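Local coordinates for antigen MTB48, Mycobacterial protein (Mycobacterium smegmatis, PDB 4WJ1), which is a substrate of the mycobacterial ESX-1 type VII secretion system, studied here as its PE-PPE portion, and probably takes part in DNA conjugation in the recipient strain, at residues 8-12 and 81-85; 136-140 and 255-259; 163-167 and 208-214. All coordinates share one frame. Numbering follows the deposited sequence.

Contact 1. Residues 8-12 and 81-85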
ATOM      1  N   LEU A   8      29.762  20.644 -11.560  1.00 58.74           N
ATOM      2  CA  LEU A   8      28.423  20.576 -12.114  1.00 51.15           C
ATOM      3  C   LEU A   8      28.430  20.185 -13.599  1.00 54.07           C
ATOM      4  O   LEU A   8      28.955  20.913 -14.447  1.00 52.27           O
ATOM      5  CB  LEU A   8      27.704  21.911 -11.921  1.00 39.63           C
ATOM      6  CG  LEU A   8      26.340  22.025 -12.611  1.00 47.81           C
ATOM      7  CD1 LEU A   8      25.394  20.890 -12.197  1.00 48.16           C
ATOM      8  CD2 LEU A   8      25.696  23.370 -12.320  1.00 47.70           C
ATOM      9  N   GLN A   9      27.858  19.016 -13.886  1.00 50.77           N
ATOM     10  CA  GLN A   9      27.616  18.542 -15.249  1.00 51.59           C
ATOM     11  C   GLN A   9      26.142  18.223 -15.380  1.00 48.71           C
ATOM     12  O   GLN A   9      25.533  17.689 -14.443  1.00 49.01           O
ATOM     13  CB  GLN A   9      28.429  17.279 -15.586  1.00 54.94           C
ATOM     14  CG  GLN A   9      29.898  17.331 -15.269  1.00 64.61           C
ATOM     15  CD  GLN A   9      30.636  18.295 -16.165  1.00 81.15           C
ATOM     16  OE1 GLN A   9      30.359  18.380 -17.365  1.00 88.77           O
ATOM     17  NE2 GLN A   9      31.578  19.038 -15.588  1.00 83.71           N
ATOM     18  N   TYR A  10      25.567  18.516 -16.539  1.00 48.11           N
ATOM     19  CA  TYR A  10      24.184  18.120 -16.808  1.00 51.19           C
ATOM     20  C   TYR A  10      23.977  17.902 -18.281  1.00 48.51           C
ATOM     21  O   TYR A  10      24.601  18.558 -19.101  1.00 49.70           O
ATOM     22  CB  TYR A  10      23.212  19.185 -16.323  1.00 51.04           C
ATOM     23  CG  TYR A  10      23.690  20.559 -16.698  1.00 47.24           C
ATOM     24  CD1 TYR A  10      23.444  21.080 -17.961  1.00 47.68           C
ATOM     25  CD2 TYR A  10      24.417  21.325 -15.800  1.00 50.18           C
ATOM     26  CE1 TYR A  10      23.902  22.328 -18.316  1.00 43.67           C
ATOM     27  CE2 TYR A  10      24.876  22.581 -16.141  1.00 47.92           C
ATOM     28  CZ  TYR A  10      24.619  23.076 -17.398  1.00 48.56           C
ATOM     29  OH  TYR A  10      25.080  24.329 -17.727  1.00 57.77           O
ATOM     30  N   GLU A  11      23.098  16.977 -18.621  1.00 50.34           N
ATOM     31  CA  GLU A  11      22.597  16.909 -19.978  1.00 49.30           C
ATOM     32  C   GLU A  11      21.102  17.096 -19.887  1.00 50.62           C
ATOM     33  O   GLU A  11      20.406  16.284 -19.269  1.00 53.63           O
ATOM     34  CB  GLU A  11      22.989  15.599 -20.643  1.00 46.94           C
ATOM     35  CG  GLU A  11      24.432  15.630 -21.135  1.00 63.92           C
ATOM     36  CD  GLU A  11      25.100  14.266 -21.120  1.00 81.34           C
ATOM     37  OE1 GLU A  11      24.375  13.246 -21.137  1.00 86.33           O
ATOM     38  OE2 GLU A  11      26.354  14.218 -21.085  1.00 84.51           O
ATOM     39  N   LEU A  12      20.618  18.195 -20.456  1.00 40.13           N
ATOM     40  CA  LEU A  12      19.219  18.578 -20.269  1.00 38.98           C
ATOM     41  C   LEU A  12      18.219  17.494 -20.726  1.00 44.46           C
ATOM     42  O   LEU A  12      17.254  17.225 -20.013  1.00 49.21           O
ATOM     43  CB  LEU A  12      18.945  19.904 -20.975  1.00 39.37           C
ATOM     44  CG  LEU A  12      19.825  21.056 -20.463  1.00 47.30           C
ATOM     45  CD1 LEU A  12      19.675  22.282 -21.343  1.00 47.66           C
ATOM     46  CD2 LEU A  12      19.486  21.392 -18.999  1.00 44.63           C
ATOM     47  N   TYR A  81      19.613  25.217 -15.229  1.00 39.46           N
ATOM     48  CA  TYR A  81      20.799  24.912 -16.021  1.00 43.94           C
ATOM     49  C   TYR A  81      20.652  25.522 -17.405  1.00 47.33           C
ATOM     50  O   TYR A  81      21.642  25.949 -18.014  1.00 47.23           O
ATOM     51  CB  TYR A  81      21.045  23.407 -16.116  1.00 36.63           C
ATOM     52  CG  TYR A  81      21.196  22.741 -14.763  1.00 37.57           C
ATOM     53  CD1 TYR A  81      21.713  23.436 -13.681  1.00 39.53           C
ATOM     54  CD2 TYR A  81      20.795  21.421 -14.563  1.00 34.94           C
ATOM     55  CE1 TYR A  81      21.842  22.837 -12.445  1.00 41.69           C
ATOM     56  CE2 TYR A  81      20.919  20.813 -13.331  1.00 39.77           C
ATOM     57  CZ  TYR A  81      21.442  21.529 -12.272  1.00 46.03           C
ATOM     58  OH  TYR A  81      21.569  20.928 -11.042  1.00 50.59           O
ATOM     59  N   GLN A  82      19.415  25.587 -17.887  1.00 41.77           N
ATOM     60  CA  GLN A  82      19.147  26.244 -19.157  1.00 45.16           C
ATOM     61  C   GLN A  82      19.591  27.707 -19.102  1.00 44.70           C
ATOM     62  O   GLN A  82      20.198  28.220 -20.043  1.00 45.26           O
ATOM     63  CB  GLN A  82      17.664  26.160 -19.520  1.00 48.62           C
ATOM     64  CG  GLN A  82      17.346  26.786 -20.865  1.00 58.74           C
ATOM     65  CD  GLN A  82      18.024  26.053 -22.007  1.00 72.82           C
ATOM     66  OE1 GLN A  82      18.987  26.547 -22.609  1.00 73.60           O
ATOM     67  NE2 GLN A  82      17.527  24.854 -22.308  1.00 80.95           N
ATOM     68  N   LYS A  83      19.294  28.374 -17.994  1.00 48.67           N
ATOM     69  CA  LYS A  83      19.654  29.777 -17.866  1.00 53.85           C
ATOM     70  C   LYS A  83      21.163  29.908 -17.779  1.00 50.49           C
ATOM     71  O   LYS A  83      21.750  30.819 -18.363  1.00 58.42           O
ATOM     72  CB  LYS A  83      18.985  30.413 -16.649  1.00 62.41           C
ATOM     73  CG  LYS A  83      17.653  31.095 -16.979  1.00 78.53           C
ATOM     74  CD  LYS A  83      17.850  32.596 -17.243  1.00 90.43           C
ATOM     75  CE  LYS A  83      16.538  33.381 -17.126  1.00 90.09           C
ATOM     76  NZ  LYS A  83      16.751  34.863 -17.134  1.00 85.62           N
ATOM     77  N   ILE A  84      21.792  28.983 -17.065  1.00 41.39           N
ATOM     78  CA  ILE A  84      23.243  28.998 -16.919  1.00 46.36           C
ATOM     79  C   ILE A  84      23.877  28.840 -18.292  1.00 50.12           C
ATOM     80  O   ILE A  84      24.838  29.536 -18.630  1.00 52.82           O
ATOM     81  CB  ILE A  84      23.713  27.896 -15.948  1.00 42.50           C
ATOM     82  CG1 ILE A  84      23.508  28.369 -14.512  1.00 40.90           C
ATOM     83  CG2 ILE A  84      25.156  27.525 -16.174  1.00 41.17           C
ATOM     84  CD1 ILE A  84      23.619  27.270 -13.474  1.00 46.73           C
ATOM     85  N   GLU A  85      23.292  27.960 -19.093  1.00 41.67           N
ATOM     86  CA  GLU A  85      23.774  27.683 -20.435  1.00 42.28           C
ATOM     87  C   GLU A  85      23.666  28.909 -21.326  1.00 43.66           C
ATOM     88  O   GLU A  85      24.569  29.188 -22.119  1.00 44.60           O
ATOM     89  CB  GLU A  85      22.997  26.511 -21.044  1.00 48.11           C
ATOM     90  CG  GLU A  85      23.861  25.540 -21.834  1.00 61.79           C
ATOM     91  CD  GLU A  85      25.019  25.013 -21.015  1.00 79.71           C
ATOM     92  OE1 GLU A  85      24.788  24.662 -19.849  1.00 81.74           O
ATOM     93  OE2 GLU A  85      26.165  24.974 -21.516  1.00 91.60           O
TER
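A short extended run, residues 8-12, crosses helix 40-96 at Tyr81, and aromatic packing dominates. The Tyr10 and Tyr81 rings form an offset stack, with planes 8° apart and centroids separated by 4.5 Å. The same Tyr10 face receives a CH-pi contact: CB of Tyr81 sits 3.6 Å from the Tyr10 centroid, almost on the ring normal. Aliphatic contacts extend this patch: CD2 of Leu8 reaches CE1 of Tyr81 at 3.9 Å, and CD2 of Leu12 meets CB of Tyr81 at 3.8 Å. Beside it, CD1 of Leu12 touches NE2 of Gln82 at 3.5 Å. At the hydroxyl end of the Tyr10 ring, CG2 of Ile84 lies in van der Waals contact, 3.6 Å from OH of Tyr10. Gln9 and Glu11 point away between these contacting residues, and Gln9 instead makes a backbone hydrogen bond with Ala185. Polar bonding of Tyr81 likewise lies beyond the pair: its hydroxyl hydrogen-bonds to NE1 of Trp184, and the two rings meet at a steep angle. Tyr81, with Glu85 at the YxxxD/E spacing, meets Trp184 of a WxG sequence; this pairing, covered by the N-terminal run, is consistent with the composite secretion signature of PE-PPE type VII substrates.

Contact 2. Residues 136-140 and 255-259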
ATOM      1  N   GLU A 136     -21.879 -15.193  23.036  1.00 64.58           N
ATOM      2  CA  GLU A 136     -22.215 -16.612  22.927  1.00 63.14           C
ATOM      3  C   GLU A 136     -23.268 -16.796  21.839  1.00 67.59           C
ATOM      4  O   GLU A 136     -24.093 -15.909  21.624  1.00 72.19           O
ATOM      5  CB  GLU A 136     -22.717 -17.162  24.260  1.00 59.33           C
ATOM      6  CG  GLU A 136     -21.623 -17.584  25.225  1.00 62.18           C
ATOM      7  CD  GLU A 136     -22.197 -18.218  26.473  1.00 73.30           C
ATOM      8  OE1 GLU A 136     -22.943 -17.512  27.193  1.00 74.13           O
ATOM      9  OE2 GLU A 136     -21.925 -19.419  26.721  1.00 82.02           O
HETATM   10  N   MSE A 137     -23.235 -17.937  21.151  1.00 69.45           N
HETATM   11  CA  MSE A 137     -24.213 -18.222  20.098  1.00 71.46           C
HETATM   12  C   MSE A 137     -24.774 -19.642  20.126  1.00 66.81           C
HETATM   13  O   MSE A 137     -24.116 -20.567  20.596  1.00 68.71           O
HETATM   14  CB  MSE A 137     -23.602 -17.989  18.719  1.00 73.60           C
HETATM   15  CG  MSE A 137     -23.128 -16.578  18.445  1.00 77.78           C
HETATM   16 SE   MSE A 137     -22.924 -16.417  16.519  0.60 70.37          SE
HETATM   17  CE  MSE A 137     -24.707 -17.048  16.023  1.00 38.76           C
ATOM     18  N   ASP A 138     -25.987 -19.797  19.598  1.00 58.85           N
ATOM     19  CA  ASP A 138     -26.593 -21.105  19.373  1.00 53.03           C
ATOM     20  C   ASP A 138     -26.024 -21.738  18.097  1.00 48.68           C
ATOM     21  O   ASP A 138     -25.798 -21.038  17.110  1.00 47.35           O
ATOM     22  CB  ASP A 138     -28.105 -20.964  19.268  1.00 61.04           C
ATOM     23  CG  ASP A 138     -28.781 -22.252  18.842  1.00 70.05           C
ATOM     24  OD1 ASP A 138     -28.806 -22.542  17.623  1.00 71.00           O
ATOM     25  OD2 ASP A 138     -29.308 -22.961  19.726  1.00 78.11           O
ATOM     26  N   TRP A 139     -25.802 -23.050  18.100  1.00 42.76           N
ATOM     27  CA  TRP A 139     -25.078 -23.677  16.993  1.00 44.00           C
ATOM     28  C   TRP A 139     -25.858 -23.688  15.680  1.00 46.08           C
ATOM     29  O   TRP A 139     -25.265 -23.553  14.608  1.00 44.87           O
ATOM     30  CB  TRP A 139     -24.653 -25.103  17.353  1.00 43.08           C
ATOM     31  CG  TRP A 139     -25.738 -26.135  17.426  1.00 38.48           C
ATOM     32  CD1 TRP A 139     -26.433 -26.513  18.535  1.00 42.84           C
ATOM     33  CD2 TRP A 139     -26.202 -26.969  16.357  1.00 36.45           C
ATOM     34  NE1 TRP A 139     -27.323 -27.515  18.219  1.00 43.50           N
ATOM     35  CE2 TRP A 139     -27.199 -27.813  16.890  1.00 38.22           C
ATOM     36  CE3 TRP A 139     -25.888 -27.070  15.000  1.00 35.17           C
ATOM     37  CZ2 TRP A 139     -27.881 -28.743  16.109  1.00 36.44           C
ATOM     38  CZ3 TRP A 139     -26.569 -28.007  14.224  1.00 40.13           C
ATOM     39  CH2 TRP A 139     -27.552 -28.823  14.779  1.00 37.21           C
ATOM     40  N   GLU A 140     -27.175 -23.844  15.746  1.00 46.01           N
ATOM     41  CA  GLU A 140     -27.953 -23.822  14.514  1.00 49.51           C
ATOM     42  C   GLU A 140     -27.963 -22.393  13.981  1.00 48.12           C
ATOM     43  O   GLU A 140     -27.788 -22.166  12.783  1.00 48.66           O
ATOM     44  CB  GLU A 140     -29.374 -24.332  14.724  1.00 50.87           C
ATOM     45  CG  GLU A 140     -29.479 -25.512  15.680  1.00 63.06           C
ATOM     46  CD  GLU A 140     -30.908 -26.045  15.819  1.00 77.18           C
ATOM     47  OE1 GLU A 140     -31.811 -25.535  15.111  1.00 74.70           O
ATOM     48  OE2 GLU A 140     -31.127 -26.972  16.640  1.00 84.58           O
ATOM     49  N   TRP A 255     -27.538 -32.685  20.704  1.00 43.30           N
ATOM     50  CA  TRP A 255     -27.650 -31.236  20.644  1.00 47.58           C
ATOM     51  C   TRP A 255     -26.475 -30.619  21.377  1.00 42.05           C
ATOM     52  O   TRP A 255     -25.833 -29.706  20.874  1.00 41.22           O
ATOM     53  CB  TRP A 255     -28.973 -30.735  21.241  1.00 49.94           C
ATOM     54  CG  TRP A 255     -29.189 -29.263  21.003  1.00 52.44           C
ATOM     55  CD1 TRP A 255     -29.919 -28.688  19.993  1.00 56.77           C
ATOM     56  CD2 TRP A 255     -28.648 -28.181  21.772  1.00 54.47           C
ATOM     57  NE1 TRP A 255     -29.865 -27.312  20.094  1.00 55.01           N
ATOM     58  CE2 TRP A 255     -29.095 -26.979  21.177  1.00 57.41           C
ATOM     59  CE3 TRP A 255     -27.829 -28.110  22.908  1.00 66.80           C
ATOM     60  CZ2 TRP A 255     -28.741 -25.718  21.680  1.00 66.89           C
ATOM     61  CZ3 TRP A 255     -27.482 -26.854  23.413  1.00 69.94           C
ATOM     62  CH2 TRP A 255     -27.937 -25.676  22.794  1.00 68.21           C
ATOM     63  N   ALA A 256     -26.190 -31.147  22.558  1.00 42.99           N
ATOM     64  CA  ALA A 256     -25.093 -30.657  23.375  1.00 42.38           C
ATOM     65  C   ALA A 256     -23.754 -30.786  22.660  1.00 46.67           C
ATOM     66  O   ALA A 256     -22.953 -29.842  22.651  1.00 55.80           O
ATOM     67  CB  ALA A 256     -25.057 -31.399  24.686  1.00 45.85           C
HETATM   68  N   MSE A 257     -23.513 -31.947  22.062  1.00 41.12           N
HETATM   69  CA  MSE A 257     -22.270 -32.185  21.334  1.00 43.74           C
HETATM   70  C   MSE A 257     -22.080 -31.191  20.202  1.00 41.24           C
HETATM   71  O   MSE A 257     -20.996 -30.634  20.030  1.00 49.72           O
HETATM   72  CB  MSE A 257     -22.229 -33.599  20.774  1.00 40.51           C
HETATM   73  CG  MSE A 257     -21.793 -34.624  21.771  1.00 41.17           C
HETATM   74 SE   MSE A 257     -21.771 -36.357  20.920  0.62 46.08          SE
HETATM   75  CE  MSE A 257     -20.382 -35.971  19.614  1.00 40.29           C
ATOM     76  N   LEU A 258     -23.142 -30.968  19.441  1.00 39.28           N
ATOM     77  CA  LEU A 258     -23.095 -30.028  18.332  1.00 44.27           C
ATOM     78  C   LEU A 258     -22.908 -28.610  18.848  1.00 45.27           C
ATOM     79  O   LEU A 258     -22.199 -27.808  18.241  1.00 46.19           O
ATOM     80  CB  LEU A 258     -24.359 -30.144  17.480  1.00 41.32           C
ATOM     81  CG  LEU A 258     -24.488 -31.500  16.774  1.00 39.72           C
ATOM     82  CD1 LEU A 258     -25.926 -31.831  16.483  1.00 39.16           C
ATOM     83  CD2 LEU A 258     -23.677 -31.492  15.490  1.00 40.81           C
ATOM     84  N   GLN A 259     -23.534 -28.303  19.977  1.00 40.86           N
ATOM     85  CA  GLN A 259     -23.359 -26.992  20.581  1.00 41.76           C
ATOM     86  C   GLN A 259     -21.901 -26.780  20.991  1.00 43.37           C
ATOM     87  O   GLN A 259     -21.337 -25.701  20.770  1.00 45.35           O
ATOM     88  CB  GLN A 259     -24.289 -26.823  21.787  1.00 42.94           C
ATOM     89  CG  GLN A 259     -24.171 -25.472  22.471  1.00 41.61           C
ATOM     90  CD  GLN A 259     -24.543 -24.322  21.561  1.00 48.52           C
ATOM     91  OE1 GLN A 259     -25.271 -24.498  20.587  1.00 53.16           O
ATOM     92  NE2 GLN A 259     -24.032 -23.135  21.867  1.00 44.91           N
TER
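Helix 248-272 meets the start of helix 139-147 through one face, beginning with Trp255. Its indole takes the edge of Trp139 on its face, an edge-to-face pair with the centroids of their five-membered rings 4.5 Å apart and planes at 64°. NE1 of Trp139 and NE1 of Trp255 are 3.2 Å apart, but both are donors and share no hydrogen bond. OD2 of Asp138 approaches CZ2 of Trp255 at 3.4 Å. One turn on, Leu258 lies against Trp139: its CB is 3.9 Å from the five-membered ring centroid, a CH-pi contact, and its CD1 is 3.7 Å from CZ2 of Trp139. Gln259 then uses both ends of its amide. NE2 donates to O of Met137 (2.9 Å) and also bonds Glu263, while OE1 accepts from N of Trp139 (2.9 Å). Asp138 is the N-cap, its OD1 bonding N of Ala141 and, weakly, N of Glu140. The chemistry implies distinct roles: Asp138 caps the helix, Gln259 OE1 takes up the amide of Trp139 from the neighbouring helix, and the buried Trp139 supplies the apolar grip.

Contact 3. Residues 163-167 and 208-214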
ATOM      1  N   TRP A 163      -3.511  -8.386  -3.423  1.00 30.56           N
ATOM      2  CA  TRP A 163      -2.561  -7.645  -2.639  1.00 29.51           C
ATOM      3  C   TRP A 163      -1.212  -8.320  -2.729  1.00 36.70           C
ATOM      4  O   TRP A 163      -0.195  -7.656  -2.957  1.00 37.39           O
ATOM      5  CB  TRP A 163      -3.032  -7.510  -1.198  1.00 26.01           C
ATOM      6  CG  TRP A 163      -3.943  -6.345  -1.076  1.00 25.92           C
ATOM      7  CD1 TRP A 163      -5.312  -6.361  -1.001  1.00 29.46           C
ATOM      8  CD2 TRP A 163      -3.562  -4.962  -1.061  1.00 34.06           C
ATOM      9  NE1 TRP A 163      -5.802  -5.074  -0.917  1.00 31.18           N
ATOM     10  CE2 TRP A 163      -4.744  -4.199  -0.956  1.00 31.69           C
ATOM     11  CE3 TRP A 163      -2.333  -4.296  -1.114  1.00 30.28           C
ATOM     12  CZ2 TRP A 163      -4.731  -2.814  -0.910  1.00 31.81           C
ATOM     13  CZ3 TRP A 163      -2.324  -2.924  -1.065  1.00 32.67           C
ATOM     14  CH2 TRP A 163      -3.511  -2.194  -0.963  1.00 30.49           C
ATOM     15  N   ARG A 164      -1.203  -9.637  -2.588  1.00 32.71           N
ATOM     16  CA  ARG A 164       0.039 -10.383  -2.693  1.00 36.02           C
ATOM     17  C   ARG A 164       0.752 -10.062  -3.999  1.00 39.38           C
ATOM     18  O   ARG A 164       1.966  -9.866  -4.028  1.00 40.79           O
ATOM     19  CB  ARG A 164      -0.220 -11.878  -2.604  1.00 29.74           C
ATOM     20  CG  ARG A 164       1.019 -12.737  -2.750  1.00 33.22           C
ATOM     21  CD  ARG A 164       0.625 -14.175  -3.043  1.00 42.08           C
ATOM     22  NE  ARG A 164      -0.005 -14.268  -4.355  1.00 50.41           N
ATOM     23  CZ  ARG A 164      -0.983 -15.112  -4.667  1.00 49.93           C
ATOM     24  NH1 ARG A 164      -1.448 -15.958  -3.754  1.00 48.70           N
ATOM     25  NH2 ARG A 164      -1.496 -15.104  -5.896  1.00 45.69           N
ATOM     26  N   ASP A 165      -0.014  -9.970  -5.075  1.00 34.80           N
ATOM     27  CA  ASP A 165       0.593  -9.817  -6.383  1.00 34.20           C
ATOM     28  C   ASP A 165       0.943  -8.400  -6.706  1.00 33.32           C
ATOM     29  O   ASP A 165       1.648  -8.139  -7.681  1.00 36.67           O
ATOM     30  CB  ASP A 165      -0.331 -10.355  -7.443  1.00 34.11           C
ATOM     31  CG  ASP A 165      -0.465 -11.845  -7.365  1.00 39.71           C
ATOM     32  OD1 ASP A 165       0.443 -12.537  -6.858  1.00 52.89           O
ATOM     33  OD2 ASP A 165      -1.483 -12.327  -7.826  1.00 39.28           O
ATOM     34  N   TYR A 166       0.455  -7.481  -5.885  1.00 30.38           N
ATOM     35  CA  TYR A 166       0.748  -6.074  -6.081  1.00 28.54           C
ATOM     36  C   TYR A 166       2.133  -5.745  -5.536  1.00 32.70           C
ATOM     37  O   TYR A 166       2.725  -4.734  -5.895  1.00 33.85           O
ATOM     38  CB  TYR A 166      -0.301  -5.214  -5.401  1.00 27.21           C
ATOM     39  CG  TYR A 166      -0.383  -3.814  -5.956  1.00 29.31           C
ATOM     40  CD1 TYR A 166      -0.556  -3.603  -7.319  1.00 31.67           C
ATOM     41  CD2 TYR A 166      -0.307  -2.703  -5.120  1.00 27.21           C
ATOM     42  CE1 TYR A 166      -0.641  -2.329  -7.835  1.00 31.51           C
ATOM     43  CE2 TYR A 166      -0.405  -1.427  -5.629  1.00 30.21           C
ATOM     44  CZ  TYR A 166      -0.574  -1.249  -6.985  1.00 29.99           C
ATOM     45  OH  TYR A 166      -0.680   0.011  -7.506  1.00 31.83           O
ATOM     46  N   GLN A 167       2.630  -6.609  -4.656  1.00 33.46           N
ATOM     47  CA  GLN A 167       3.916  -6.398  -4.035  1.00 35.68           C
ATOM     48  C   GLN A 167       4.959  -6.251  -5.121  1.00 38.23           C
ATOM     49  O   GLN A 167       5.735  -5.302  -5.125  1.00 46.29           O
ATOM     50  CB  GLN A 167       4.277  -7.550  -3.096  1.00 31.72           C
ATOM     51  CG  GLN A 167       5.778  -7.765  -2.969  1.00 34.18           C
ATOM     52  CD  GLN A 167       6.182  -8.349  -1.628  1.00 40.99           C
ATOM     53  OE1 GLN A 167       5.419  -9.096  -1.002  1.00 36.72           O
ATOM     54  NE2 GLN A 167       7.381  -7.984  -1.160  1.00 33.78           N
ATOM     55  N   ALA A 208       6.499  -4.623   0.242  1.00 39.45           N
ATOM     56  CA  ALA A 208       6.577  -5.568   1.345  1.00 38.56           C
ATOM     57  C   ALA A 208       5.346  -5.486   2.229  1.00 36.27           C
ATOM     58  O   ALA A 208       4.938  -6.502   2.806  1.00 35.94           O
ATOM     59  CB  ALA A 208       7.826  -5.318   2.175  1.00 30.63           C
ATOM     60  N   GLU A 209       4.782  -4.280   2.355  1.00 31.26           N
ATOM     61  CA  GLU A 209       3.552  -4.090   3.125  1.00 35.01           C
ATOM     62  C   GLU A 209       2.389  -4.769   2.411  1.00 37.25           C
ATOM     63  O   GLU A 209       1.500  -5.310   3.049  1.00 39.13           O
ATOM     64  CB  GLU A 209       3.231  -2.611   3.336  1.00 37.52           C
ATOM     65  CG  GLU A 209       4.283  -1.811   4.118  1.00 36.59           C
ATOM     66  CD  GLU A 209       4.335  -2.139   5.602  1.00 46.34           C
ATOM     67  OE1 GLU A 209       3.693  -3.111   6.037  1.00 51.31           O
ATOM     68  OE2 GLU A 209       5.047  -1.427   6.347  1.00 63.95           O
ATOM     69  N   CYS A 210       2.407  -4.729   1.087  1.00 30.26           N
ATOM     70  CA  CYS A 210       1.459  -5.483   0.293  1.00 31.03           C
ATOM     71  C   CYS A 210       1.550  -6.953   0.674  1.00 35.46           C
ATOM     72  O   CYS A 210       0.533  -7.607   0.864  1.00 32.14           O
ATOM     73  CB  CYS A 210       1.725  -5.283  -1.200  1.00 27.96           C
ATOM     74  SG  CYS A 210       1.243  -3.660  -1.796  1.00 37.52           S
ATOM     75  N   GLY A 211       2.776  -7.449   0.827  1.00 32.13           N
ATOM     76  CA  GLY A 211       3.005  -8.819   1.242  1.00 29.86           C
ATOM     77  C   GLY A 211       2.406  -9.071   2.619  1.00 36.58           C
ATOM     78  O   GLY A 211       1.758 -10.090   2.854  1.00 45.54           O
ATOM     79  N   ARG A 212       2.600  -8.123   3.526  1.00 35.74           N
ATOM     80  CA  ARG A 212       2.107  -8.275   4.885  1.00 38.59           C
ATOM     81  C   ARG A 212       0.577  -8.272   4.935  1.00 34.34           C
ATOM     82  O   ARG A 212      -0.015  -9.000   5.731  1.00 34.25           O
ATOM     83  CB  ARG A 212       2.678  -7.172   5.795  1.00 30.43           C
ATOM     84  CG  ARG A 212       4.202  -7.266   5.985  1.00 50.14           C
ATOM     85  CD  ARG A 212       4.763  -6.243   6.991  1.00 56.59           C
ATOM     86  NE  ARG A 212       4.103  -6.375   8.287  1.00 70.70           N
ATOM     87  CZ  ARG A 212       3.565  -5.368   8.975  1.00 75.85           C
ATOM     88  NH1 ARG A 212       3.625  -4.121   8.505  1.00 76.30           N
ATOM     89  NH2 ARG A 212       2.976  -5.609  10.146  1.00 68.27           N
ATOM     90  N   LEU A 213      -0.069  -7.463   4.101  1.00 29.51           N
ATOM     91  CA  LEU A 213      -1.528  -7.430   4.117  1.00 36.98           C
ATOM     92  C   LEU A 213      -2.059  -8.776   3.599  1.00 35.38           C
ATOM     93  O   LEU A 213      -2.977  -9.356   4.172  1.00 35.17           O
ATOM     94  CB  LEU A 213      -2.060  -6.260   3.286  1.00 32.93           C
ATOM     95  CG  LEU A 213      -3.580  -6.204   3.123  1.00 33.48           C
ATOM     96  CD1 LEU A 213      -4.259  -6.289   4.472  1.00 28.04           C
ATOM     97  CD2 LEU A 213      -4.009  -4.941   2.367  1.00 27.13           C
ATOM     98  N   ALA A 214      -1.432  -9.290   2.547  1.00 29.98           N
ATOM     99  CA  ALA A 214      -1.801 -10.583   2.020  1.00 33.24           C
ATOM    100  C   ALA A 214      -1.632 -11.679   3.074  1.00 37.14           C
ATOM    101  O   ALA A 214      -2.470 -12.563   3.185  1.00 40.46           O
ATOM    102  CB  ALA A 214      -0.989 -10.898   0.765  1.00 29.62           C
TER
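An antiparallel helical hairpin lies close to the centre of the chain, within the PPE part, and this contact is a section through its two arms, helices 154-178 and 187-230. The local axes approach to 7.3 Å with 161° between their directions, a close spacing consistent with the small residues Cys210, Gly211 and Ala214. Trp163 is the large residue of the interface. CD2 of Leu213 sits 3.5 Å from the centroid of the Trp163 five-membered ring, a CH-pi contact over its face, while SG of Cys210 meets the edge, 3.7 Å from CE3 of Trp163. The same sulfur also borders the edge of Tyr166, 3.8 Å from its CD2. Helix 40-96 packs nearby, with Ala53, Leu56 and Phe60 against Trp163 and Leu49 against Leu213. On another side, CB of Ala214 touches CB of Arg164 at 3.6 Å. Gln167 NE2 bonds Glu171, and an ideal CB at Gly211 would run into OE1 of Gln167 as placed here; that OE1 lies 3.3 Å from CA of Gly211.

In the fold
Three contacts sample an elongated, all-helical chain along its length. Contacts 1 and 2 lie on opposite sides of the chain's centre, with their own centres 78 Å apart; contact 3 sits between, its centre about 41 Å from that of contact 1 and 38 Å from that of contact 2. None touches another. Along the sequence contact 1 closes first, joining the N-terminal run to helix 40-96 of the PE part. Contact 3 is then nested within the loop that contact 2 closes, both within the PPE part. The central hairpin, against which helix 40-96 also packs, thus links two distant ends: one probably carries the secretion signature, while the other joins helices 139-147 and 248-272.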